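Local atomic coordinates of RahU protein (Pseudomonas aeruginosa PAO1, PDB entry 6ZC2), a protein that belongs to the aegerolysin family, interacts with the membrane lipid ceramide phosphorylethanolamine and is probably a glycolipid-binding protein. Residues Val13-Asn24 and Val47-Gly55; Cys78-Ser89 and Thr101-Tyr111. All coordinates share one frame; numbering follows the deposited sequence.

In the fold
The two contacts lie at opposite borders of the five-stranded antiparallel sheet of this beta sandwich. Contact 1 pairs the outermost strand 51-53 with strand 19-27, and contact 2 pairs strand 83-92 with the other outermost strand, 101-106. Strand 72-80 lies between strands 19-27 and 83-92, and its end, C78-D80, belongs to contact 2; the centres of the contacts are about 11 Å apart. G21 O of contact 1 and Y79 N of contact 2 are 2.9 Å apart, a probable hydrogen bond. I17 CD1 packs against M85 CE at 3.5 Å, and V20 CG2 approaches M85 SD at 3.8 Å. Ethanediol molecules, probably from the crystallisation liquor, sit at both contacts.

Contact 1. Residues Val13-Asn24 and Val47-Gly55; sequences VSKSIGTVGIRN and VSSMNVQAG. With EDO (1,2-ethanediol), chain H.
R23 and N51 show how a long side chain can fold back to secure the end of a beta pairing. The CB of R23 starts away from residues 47-55, but a bend at chi2 (-69°) turns the chain round. CD then passes S48 O at 3.4 Å, NE stays farther from S48 O at 4.1 Å, and the guanidinium reaches two acceptors with its edge. NH2 gives N51 OD1 a 2.7 Å bond on a lone pair, the oxygen lying close to the guanidinium plane and the amide turned only 28° from it. NH1 bonds M50 O at 2.9 Å, from above that carbonyl's plane, and also I22 O. G21 CA lies over one face of the guanidinium, toward its rim.

Beneath, in a short antiparallel ladder, V20 and V52 form a hydrogen-bonded pair, V52 N meeting V20 O at 2.8 Å. I22 N donates to M50 O, the second bond to that oxygen, and A54 N to G18 O. On the sheet face shared with N51, T19 OG1 donates to Q53 OE1 at 2.7 Å. N51 N donates nearly straight (177°, 2.9 Å) to O1 of an ethanediol, probably from the crystallisation liquor.

The other face is apolar. V52 places CG1 against V13 CG2 at 3.7 Å and CG2 against I22 CG1. I22 also sets CG2 near V47 CG1, and strand 58-63 continues this layer through I60. Beside Q53 and A54 one water links V13 N to Q53 O and a second links V13 O to G55 N.

The chemistry divides by face: hydrocarbon joins this edge strand to the sandwich interior, whereas neutral amides, hydroxyls and one arginine tie the polar face. Spreading its donors over three oxygens should restrict rotation of the guanidinium, whose positive charge would be partly offset by their dipoles.

Contact 2. Residues Cys78-Ser89 and Thr101-Tyr111; sequences CYDGNTKMGTFS and TWSFTPASADY. With EDO (1,2-ethanediol), chain F; EDO (1,2-ethanediol), chain J.
An antiparallel beta hairpin, strands 83-92 and 101-106, forms one border of the five-stranded sheet, and the chain beyond it turns so that Y111 reaches back to the start of the first strand. T87 and T105 exchange two backbone bonds, as do S89 and S103, and A107 N adds a bond to M85 O. M85 and G86 both face C78, a classic beta bulge in the neighbouring pairing.

G86, having no side chain, leaves room for a ring: F104 CZ lies 3.5 Å from G86 CA. With CG anti to the backbone N (chi1 -176°), the F104 ring extends along the inner face, its edge meeting C78 SG, 4.1 Å from CE1. F88, on this face, sets CZ against W102 CB at 4.0 Å. An ethanediol lies over one face of the W102 ring and accepts at O1 from W102 N.

At the far end M85 CG stands over the centre of the Y111 ring, 3.6 Å from the centroid, a CH-pi contact; SD is placed obliquely in a Met-aromatic approach. Y111 OH donates to D80 OD2 at 2.6 Å, on the anti side of the carboxylate, the planes 84° apart.

On the other face a water joins T87 O, S103 OG and T105 OG1, and the extended K84 chain brings NZ to both oxygens of a second ethanediol, 2.8 Å from O2. That diol also donates to T87 OG1, itself bonded to D77.

The two faces differ: aromatic rings and sulfur fill the inner one, while on the outer, hydroxyls, a backbone carbonyl and the K84 ammonium hold water and an ethanediol probably from the crystallisation liquor. The bond to D80 should fix the Y111 hydroxyl end and hinder the side chain's swing, while M85 CG would resist turning of the ring.

Contact 1. Residues Val13-Asn24 and Val47-Gly55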
loop_
_atom_site.group_PDB
_atom_site.type_symbol
_atom_site.label_atom_id
_atom_site.label_comp_id
_atom_site.label_asym_id
_atom_site.label_seq_id
_atom_site.Cartn_x
_atom_site.Cartn_y
_atom_site.Cartn_z
ATOM N N VAL A 13 -6.344 -3.098 -10.342
ATOM C CA VAL A 13 -6.110 -4.433 -10.887
ATOM C C VAL A 13 -6.471 -4.431 -12.366
ATOM O O VAL A 13 -7.588 -4.058 -12.746
ATOM C CB VAL A 13 -6.937 -5.485 -10.125
ATOM C CG1 VAL A 13 -6.777 -6.873 -10.749
ATOM C CG2 VAL A 13 -6.554 -5.490 -8.634
ATOM N N SER A 14 -5.535 -4.858 -13.204
ATOM C CA SER A 14 -5.797 -4.952 -14.628
ATOM C C SER A 14 -6.663 -6.167 -14.934
ATOM O O SER A 14 -6.665 -7.166 -14.203
ATOM C CB SER A 14 -4.485 -5.089 -15.396
ATOM O OG SER A 14 -4.752 -5.236 -16.776
ATOM N N LYS A 15 -7.405 -6.077 -16.036
ATOM C CA LYS A 15 -8.099 -7.254 -16.533
ATOM C C LYS A 15 -7.135 -8.375 -16.917
ATOM O O LYS A 15 -7.578 -9.517 -17.070
ATOM C CB LYS A 15 -9.029 -6.886 -17.696
ATOM C CG LYS A 15 -10.326 -6.238 -17.220
ATOM C CD LYS A 15 -11.385 -6.149 -18.304
ATOM C CE LYS A 15 -12.403 -7.274 -18.180
ATOM N NZ LYS A 15 -13.769 -6.844 -18.588
ATOM N N SER A 16 -5.831 -8.100 -17.043
ATOM C CA SER A 16 -4.890 -9.196 -17.247
ATOM C C SER A 16 -4.786 -10.120 -16.032
ATOM O O SER A 16 -4.240 -11.223 -16.172
ATOM C CB SER A 16 -3.503 -8.690 -17.685
ATOM O OG SER A 16 -2.877 -7.888 -16.697
ATOM N N ILE A 17 -5.307 -9.712 -14.863
ATOM C CA ILE A 17 -5.265 -10.515 -13.644
ATOM C C ILE A 17 -6.658 -10.856 -13.121
ATOM O O ILE A 17 -6.897 -11.982 -12.658
ATOM C CB ILE A 17 -4.423 -9.845 -12.535
ATOM C CG1 ILE A 17 -3.011 -9.532 -13.032
ATOM C CG2 ILE A 17 -4.364 -10.746 -11.307
ATOM C CD1 ILE A 17 -2.177 -8.787 -12.027
ATOM N N GLY A 18 -7.583 -9.898 -13.147
ATOM C CA GLY A 18 -8.947 -10.143 -12.697
ATOM C C GLY A 18 -9.211 -9.919 -11.213
ATOM O O GLY A 18 -10.065 -9.098 -10.845
ATOM N N THR A 19 -8.502 -10.654 -10.351
ATOM C CA THR A 19 -8.613 -10.524 -8.901
ATOM C C THR A 19 -7.216 -10.566 -8.296
ATOM O O THR A 19 -6.406 -11.425 -8.664
ATOM C CB THR A 19 -9.416 -11.701 -8.309
ATOM O OG1 THR A 19 -10.713 -11.770 -8.918
ATOM C CG2 THR A 19 -9.574 -11.559 -6.791
ATOM N N VAL A 20 -6.940 -9.657 -7.357
ATOM C CA VAL A 20 -5.703 -9.667 -6.580
ATOM C C VAL A 20 -6.044 -9.859 -5.105
ATOM O O VAL A 20 -6.873 -9.125 -4.551
ATOM C CB VAL A 20 -4.876 -8.386 -6.796
ATOM C CG1 VAL A 20 -3.740 -8.290 -5.772
ATOM C CG2 VAL A 20 -4.331 -8.363 -8.220
ATOM N N GLY A 21 -5.404 -10.844 -4.472
ATOM C CA GLY A 21 -5.491 -10.996 -3.029
ATOM C C GLY A 21 -4.435 -10.160 -2.331
ATOM O O GLY A 21 -3.249 -10.238 -2.664
ATOM N N ILE A 22 -4.870 -9.348 -1.366
ATOM C CA ILE A 22 -3.970 -8.601 -0.492
ATOM C C ILE A 22 -3.700 -9.483 0.719
ATOM O O ILE A 22 -4.633 -9.849 1.439
ATOM C CB ILE A 22 -4.603 -7.270 -0.048
ATOM C CG1 ILE A 22 -5.079 -6.445 -1.255
ATOM C CG2 ILE A 22 -3.634 -6.493 0.854
ATOM C CD1 ILE A 22 -3.971 -5.994 -2.187
ATOM N N ARG A 23 -2.433 -9.844 0.942
ATOM C CA ARG A 23 -2.076 -10.780 2.004
ATOM C C ARG A 23 -0.860 -10.257 2.760
ATOM O O ARG A 23 -0.117 -9.404 2.267
ATOM C CB ARG A 23 -1.751 -12.190 1.454
ATOM C CG ARG A 23 -2.830 -12.807 0.557
ATOM C CD ARG A 23 -4.108 -13.168 1.328
ATOM N NE ARG A 23 -5.137 -13.657 0.412
ATOM C CZ ARG A 23 -6.216 -12.978 0.007
ATOM N NH1 ARG A 23 -6.509 -11.755 0.462
ATOM N NH2 ARG A 23 -7.029 -13.553 -0.865
ATOM N N ASN A 24 -0.642 -10.801 3.960
ATOM C CA ASN A 24 0.630 -10.631 4.660
ATOM C C ASN A 24 0.917 -9.167 4.997
ATOM O O ASN A 24 2.065 -8.720 4.966
ATOM C CB ASN A 24 1.784 -11.238 3.863
ATOM C CG ASN A 24 1.525 -12.674 3.458
ATOM O OD1 ASN A 24 0.733 -13.382 4.085
ATOM N ND2 ASN A 24 2.212 -13.125 2.414
ATOM N N VAL A 47 -7.076 -6.231 6.540
ATOM C CA VAL A 47 -6.366 -5.817 5.329
ATOM C C VAL A 47 -5.877 -7.040 4.565
ATOM O O VAL A 47 -5.983 -7.112 3.331
ATOM C CB VAL A 47 -5.209 -4.864 5.677
ATOM C CG1 VAL A 47 -4.409 -4.518 4.417
ATOM C CG2 VAL A 47 -5.742 -3.602 6.347
ATOM N N SER A 48 -5.353 -8.038 5.294
ATOM C CA SER A 48 -4.790 -9.272 4.739
ATOM C C SER A 48 -5.848 -10.261 4.237
ATOM O O SER A 48 -5.490 -11.402 3.868
ATOM C CB SER A 48 -3.896 -9.956 5.774
ATOM O OG SER A 48 -2.829 -9.113 6.183
ATOM N N SER A 49 -7.116 -9.852 4.242
ATOM C CA SER A 49 -8.214 -10.646 3.716
ATOM C C SER A 49 -8.855 -10.014 2.486
ATOM O O SER A 49 -9.792 -10.594 1.921
ATOM C CB SER A 49 -9.273 -10.867 4.805
ATOM O OG SER A 49 -8.697 -11.455 5.964
ATOM N N MET A 50 -8.387 -8.836 2.064
ATOM C CA MET A 50 -9.006 -8.115 0.956
ATOM C C MET A 50 -8.754 -8.811 -0.381
ATOM O O MET A 50 -7.643 -9.275 -0.657
ATOM C CB MET A 50 -8.430 -6.699 0.859
ATOM C CG MET A 50 -8.714 -5.800 2.038
ATOM S SD MET A 50 -7.801 -4.236 1.970
ATOM C CE MET A 50 -8.618 -3.404 0.618
ATOM N N ASN A 51 -9.791 -8.851 -1.228
ATOM C CA ASN A 51 -9.676 -9.244 -2.630
ATOM C C ASN A 51 -10.129 -8.058 -3.472
ATOM O O ASN A 51 -11.248 -7.561 -3.292
ATOM C CB ASN A 51 -10.564 -10.456 -2.940
ATOM C CG ASN A 51 -9.961 -11.774 -2.479
ATOM O OD1 ASN A 51 -8.904 -11.816 -1.870
ATOM N ND2 ASN A 51 -10.631 -12.863 -2.806
ATOM N N VAL A 52 -9.267 -7.594 -4.376
ATOM C CA VAL A 52 -9.540 -6.423 -5.206
ATOM C C VAL A 52 -9.821 -6.893 -6.632
ATOM O O VAL A 52 -9.043 -7.672 -7.202
ATOM C CB VAL A 52 -8.380 -5.410 -5.155
ATOM C CG1 VAL A 52 -8.744 -4.140 -5.935
ATOM C CG2 VAL A 52 -8.026 -5.063 -3.710
ATOM N N GLN A 53 -10.934 -6.421 -7.207
ATOM C CA GLN A 53 -11.394 -6.842 -8.527
ATOM C C GLN A 53 -11.055 -5.807 -9.594
ATOM O O GLN A 53 -11.157 -4.595 -9.363
ATOM C CB GLN A 53 -12.911 -7.059 -8.539
ATOM C CG GLN A 53 -13.431 -7.882 -7.377
ATOM C CD GLN A 53 -12.887 -9.298 -7.366
ATOM O OE1 GLN A 53 -12.481 -9.834 -8.403
ATOM N NE2 GLN A 53 -12.871 -9.916 -6.186
ATOM N N ALA A 54 -10.685 -6.295 -10.777
ATOM C CA ALA A 54 -10.476 -5.411 -11.919
ATOM C C ALA A 54 -11.703 -4.543 -12.157
ATOM O O ALA A 54 -12.837 -5.033 -12.162
ATOM C CB ALA A 54 -10.185 -6.243 -13.167
ATOM N N GLY A 55 -11.466 -3.243 -12.368
ATOM C CA GLY A 55 -12.521 -2.283 -12.607
ATOM C C GLY A 55 -13.046 -1.588 -11.370
ATOM O O GLY A 55 -13.715 -0.549 -11.500
HETATM C C1 EDO H . -11.984 -6.738 -0.263
HETATM O O1 EDO H . -12.408 -8.104 -0.120
HETATM C C2 EDO H . -12.431 -5.937 0.952
HETATM O O2 EDO H . -13.707 -5.342 0.692
HETATM O O HOH W 1 -9.044 -2.565 -9.273
HETATM O O HOH W 2 -9.143 -1.705 -11.914
#

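Contact 2. Residues Cys78-Ser89 and Thr101-Tyr111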
loop_
_atom_site.group_PDB
_atom_site.type_symbol
_atom_site.label_atom_id
_atom_site.label_comp_id
_atom_site.label_asym_id
_atom_site.label_seq_id
_atom_site.Cartn_x
_atom_site.Cartn_y
_atom_site.Cartn_z
ATOM N N CYS A 78 0.845 -8.772 -2.737
ATOM C CA CYS A 78 -0.188 -8.962 -3.748
ATOM C C CYS A 78 -0.042 -10.356 -4.345
ATOM O O CYS A 78 1.067 -10.749 -4.736
ATOM C CB CYS A 78 -0.044 -7.911 -4.860
ATOM S SG CYS A 78 -0.294 -6.211 -4.299
ATOM N N TYR A 79 -1.161 -11.091 -4.421
ATOM C CA TYR A 79 -1.198 -12.453 -4.946
ATOM C C TYR A 79 -2.211 -12.591 -6.084
ATOM O O TYR A 79 -3.298 -12.004 -6.045
ATOM C CB TYR A 79 -1.551 -13.466 -3.827
ATOM C CG TYR A 79 -0.345 -13.934 -3.045
ATOM C CD1 TYR A 79 0.198 -13.174 -2.014
ATOM C CD2 TYR A 79 0.283 -15.125 -3.373
ATOM C CE1 TYR A 79 1.325 -13.598 -1.325
ATOM C CE2 TYR A 79 1.413 -15.559 -2.699
ATOM C CZ TYR A 79 1.928 -14.797 -1.673
ATOM O OH TYR A 79 3.049 -15.232 -1.010
ATOM N N ASP A 80 -1.849 -13.392 -7.091
ATOM C CA ASP A 80 -2.744 -13.827 -8.166
ATOM C C ASP A 80 -3.061 -15.291 -7.863
ATOM O O ASP A 80 -2.278 -16.186 -8.199
ATOM C CB ASP A 80 -2.022 -13.686 -9.504
ATOM C CG ASP A 80 -2.789 -14.298 -10.668
ATOM O OD1 ASP A 80 -4.003 -14.573 -10.535
ATOM O OD2 ASP A 80 -2.168 -14.500 -11.737
ATOM N N GLY A 81 -4.182 -15.542 -7.195
ATOM C CA GLY A 81 -4.407 -16.892 -6.692
ATOM C C GLY A 81 -3.283 -17.301 -5.751
ATOM O O GLY A 81 -2.913 -16.554 -4.837
ATOM N N ASN A 82 -2.710 -18.490 -5.986
ATOM C CA ASN A 82 -1.600 -19.010 -5.192
ATOM C C ASN A 82 -0.249 -18.368 -5.514
ATOM O O ASN A 82 0.721 -18.631 -4.792
ATOM C CB ASN A 82 -1.485 -20.530 -5.389
ATOM C CG ASN A 82 -2.733 -21.273 -4.950
ATOM O OD1 ASN A 82 -3.238 -21.042 -3.858
ATOM N ND2 ASN A 82 -3.228 -22.180 -5.795
ATOM N N THR A 83 -0.149 -17.564 -6.575
ATOM C CA THR A 83 1.136 -17.085 -7.083
ATOM C C THR A 83 1.440 -15.672 -6.584
ATOM O O THR A 83 0.662 -14.739 -6.831
ATOM C CB THR A 83 1.120 -17.104 -8.610
ATOM O OG1 THR A 83 0.810 -18.426 -9.065
ATOM C CG2 THR A 83 2.479 -16.688 -9.158
ATOM N N LYS A 84 2.586 -15.504 -5.917
ATOM C CA LYS A 84 2.980 -14.182 -5.441
ATOM C C LYS A 84 3.284 -13.255 -6.615
ATOM O O LYS A 84 4.035 -13.613 -7.530
ATOM C CB LYS A 84 4.212 -14.290 -4.539
ATOM C CG LYS A 84 4.553 -12.985 -3.834
ATOM C CD LYS A 84 5.824 -13.101 -3.008
ATOM C CE LYS A 84 6.094 -11.823 -2.234
ATOM N NZ LYS A 84 7.391 -11.872 -1.494
ATOM N N MET A 85 2.718 -12.048 -6.570
ATOM C CA MET A 85 3.006 -11.011 -7.558
ATOM C C MET A 85 4.116 -10.071 -7.103
ATOM O O MET A 85 4.947 -9.661 -7.922
ATOM C CB MET A 85 1.744 -10.198 -7.864
ATOM C CG MET A 85 0.593 -11.022 -8.413
ATOM S SD MET A 85 -0.988 -10.165 -8.326
ATOM C CE MET A 85 -0.494 -8.573 -8.992
ATOM N N GLY A 86 4.132 -9.712 -5.824
ATOM C CA GLY A 86 5.142 -8.819 -5.292
ATOM C C GLY A 86 4.690 -8.201 -3.981
ATOM O O GLY A 86 3.674 -8.592 -3.402
ATOM N N THR A 87 5.480 -7.222 -3.525
ATOM C CA THR A 87 5.306 -6.593 -2.216
ATOM C C THR A 87 5.346 -5.077 -2.357
ATOM O O THR A 87 6.275 -4.539 -2.971
ATOM C CB THR A 87 6.422 -7.029 -1.253
ATOM O OG1 THR A 87 6.388 -8.451 -1.096
ATOM C CG2 THR A 87 6.281 -6.341 0.110
ATOM N N PHE A 88 4.355 -4.392 -1.778
ATOM C CA PHE A 88 4.363 -2.936 -1.670
ATOM C C PHE A 88 4.797 -2.539 -0.258
ATOM O O PHE A 88 4.243 -3.049 0.720
ATOM C CB PHE A 88 2.981 -2.342 -1.968
ATOM C CG PHE A 88 2.994 -0.841 -2.033
ATOM C CD1 PHE A 88 3.299 -0.184 -3.213
ATOM C CD2 PHE A 88 2.766 -0.080 -0.895
ATOM C CE1 PHE A 88 3.351 1.199 -3.267
ATOM C CE2 PHE A 88 2.830 1.302 -0.944
ATOM C CZ PHE A 88 3.125 1.941 -2.127
ATOM N N SER A 89 5.768 -1.624 -0.151
ATOM C CA SER A 89 6.313 -1.185 1.130
ATOM C C SER A 89 6.418 0.334 1.147
ATOM O O SER A 89 6.556 0.966 0.100
ATOM C CB SER A 89 7.718 -1.765 1.375
ATOM O OG SER A 89 7.692 -3.174 1.488
ATOM N N THR A 101 9.779 7.153 1.514
ATOM C CA THR A 101 10.041 6.173 0.472
ATOM C C THR A 101 8.863 5.217 0.332
ATOM O O THR A 101 8.109 4.988 1.282
ATOM C CB THR A 101 11.331 5.366 0.729
ATOM O OG1 THR A 101 11.242 4.704 1.995
ATOM C CG2 THR A 101 12.556 6.270 0.701
ATOM N N TRP A 102 8.713 4.669 -0.874
ATOM C CA TRP A 102 7.727 3.625 -1.134
ATOM C C TRP A 102 8.133 2.893 -2.405
ATOM O O TRP A 102 8.847 3.438 -3.252
ATOM C CB TRP A 102 6.300 4.183 -1.251
ATOM C CG TRP A 102 6.141 5.173 -2.359
ATOM C CD1 TRP A 102 5.720 4.918 -3.631
ATOM C CD2 TRP A 102 6.424 6.578 -2.302
ATOM N NE1 TRP A 102 5.724 6.076 -4.371
ATOM C CE2 TRP A 102 6.155 7.110 -3.579
ATOM C CE3 TRP A 102 6.879 7.436 -1.296
ATOM C CZ2 TRP A 102 6.323 8.466 -3.876
ATOM C CZ3 TRP A 102 7.049 8.780 -1.593
ATOM C CH2 TRP A 102 6.766 9.280 -2.870
ATOM N N SER A 103 7.678 1.646 -2.531
ATOM C CA SER A 103 8.062 0.845 -3.689
ATOM C C SER A 103 7.164 -0.377 -3.820
ATOM O O SER A 103 6.649 -0.905 -2.828
ATOM C CB SER A 103 9.517 0.378 -3.568
ATOM O OG SER A 103 9.668 -0.490 -2.462
ATOM N N PHE A 104 7.006 -0.836 -5.060
ATOM C CA PHE A 104 6.535 -2.183 -5.345
ATOM C C PHE A 104 7.719 -2.995 -5.849
ATOM O O PHE A 104 8.443 -2.545 -6.742
ATOM C CB PHE A 104 5.426 -2.190 -6.404
ATOM C CG PHE A 104 4.847 -3.560 -6.655
ATOM C CD1 PHE A 104 3.891 -4.091 -5.796
ATOM C CD2 PHE A 104 5.265 -4.324 -7.735
ATOM C CE1 PHE A 104 3.362 -5.354 -6.019
ATOM C CE2 PHE A 104 4.736 -5.589 -7.961
ATOM C CZ PHE A 104 3.784 -6.100 -7.107
ATOM N N THR A 105 7.920 -4.185 -5.275
ATOM C CA THR A 105 8.976 -5.083 -5.729
ATOM C C THR A 105 8.333 -6.324 -6.324
ATOM O O THR A 105 7.676 -7.078 -5.593
ATOM C CB THR A 105 9.903 -5.460 -4.572
ATOM O OG1 THR A 105 10.436 -4.262 -3.995
ATOM C CG2 THR A 105 11.055 -6.335 -5.061
ATOM N N PRO A 106 8.488 -6.576 -7.624
ATOM C CA PRO A 106 7.842 -7.745 -8.233
ATOM C C PRO A 106 8.555 -9.036 -7.858
ATOM O O PRO A 106 9.780 -9.085 -7.735
ATOM C CB PRO A 106 7.971 -7.474 -9.737
ATOM C CG PRO A 106 9.237 -6.645 -9.844
ATOM C CD PRO A 106 9.240 -5.776 -8.611
ATOM N N ALA A 107 7.765 -10.102 -7.696
ATOM C CA ALA A 107 8.328 -11.414 -7.384
ATOM C C ALA A 107 9.009 -12.047 -8.590
ATOM O O ALA A 107 9.899 -12.893 -8.425
ATOM C CB ALA A 107 7.221 -12.334 -6.868
ATOM N N SER A 108 8.585 -11.680 -9.798
ATOM C CA SER A 108 9.172 -12.153 -11.044
ATOM C C SER A 108 8.708 -11.205 -12.138
ATOM O O SER A 108 7.868 -10.331 -11.907
ATOM C CB SER A 108 8.717 -13.579 -11.377
ATOM O OG SER A 108 7.386 -13.565 -11.867
ATOM N N ALA A 109 9.237 -11.410 -13.343
ATOM C CA ALA A 109 8.823 -10.580 -14.468
ATOM C C ALA A 109 7.432 -10.925 -14.988
ATOM O O ALA A 109 6.970 -10.281 -15.939
ATOM C CB ALA A 109 9.849 -10.668 -15.596
ATOM N N ASP A 110 6.749 -11.910 -14.397
ATOM C CA ASP A 110 5.389 -12.214 -14.818
ATOM C C ASP A 110 4.383 -11.158 -14.370
ATOM O O ASP A 110 3.275 -11.113 -14.917
ATOM C CB ASP A 110 4.961 -13.583 -14.279
ATOM C CG ASP A 110 5.702 -14.739 -14.939
ATOM O OD1 ASP A 110 6.219 -14.564 -16.064
ATOM O OD2 ASP A 110 5.760 -15.831 -14.331
ATOM N N TYR A 111 4.731 -10.320 -13.389
ATOM C CA TYR A 111 3.824 -9.299 -12.879
ATOM C C TYR A 111 4.587 -7.999 -12.699
ATOM O O TYR A 111 5.781 -8.006 -12.386
ATOM C CB TYR A 111 3.210 -9.690 -11.521
ATOM C CG TYR A 111 2.463 -10.999 -11.567
ATOM C CD1 TYR A 111 1.142 -11.052 -11.997
ATOM C CD2 TYR A 111 3.082 -12.186 -11.195
ATOM C CE1 TYR A 111 0.451 -12.257 -12.051
ATOM C CE2 TYR A 111 2.404 -13.401 -11.245
ATOM C CZ TYR A 111 1.090 -13.431 -11.670
ATOM O OH TYR A 111 0.432 -14.644 -11.713
HETATM C C1 EDO F . 8.746 -9.587 -4.047
HETATM O O1 EDO F . 8.689 -11.018 -3.958
HETATM C C2 EDO F . 9.541 -9.039 -2.869
HETATM O O2 EDO F . 8.972 -9.518 -1.645
HETATM C C1 EDO J . 10.106 6.687 -3.803
HETATM O O1 EDO J . 10.736 5.972 -2.737
HETATM C C2 EDO J . 10.119 8.176 -3.479
HETATM O O2 EDO J . 11.254 8.484 -2.659
HETATM O O HOH W 3 5.645 -14.392 -9.799
HETATM O O HOH W 4 8.678 -3.177 -2.084
#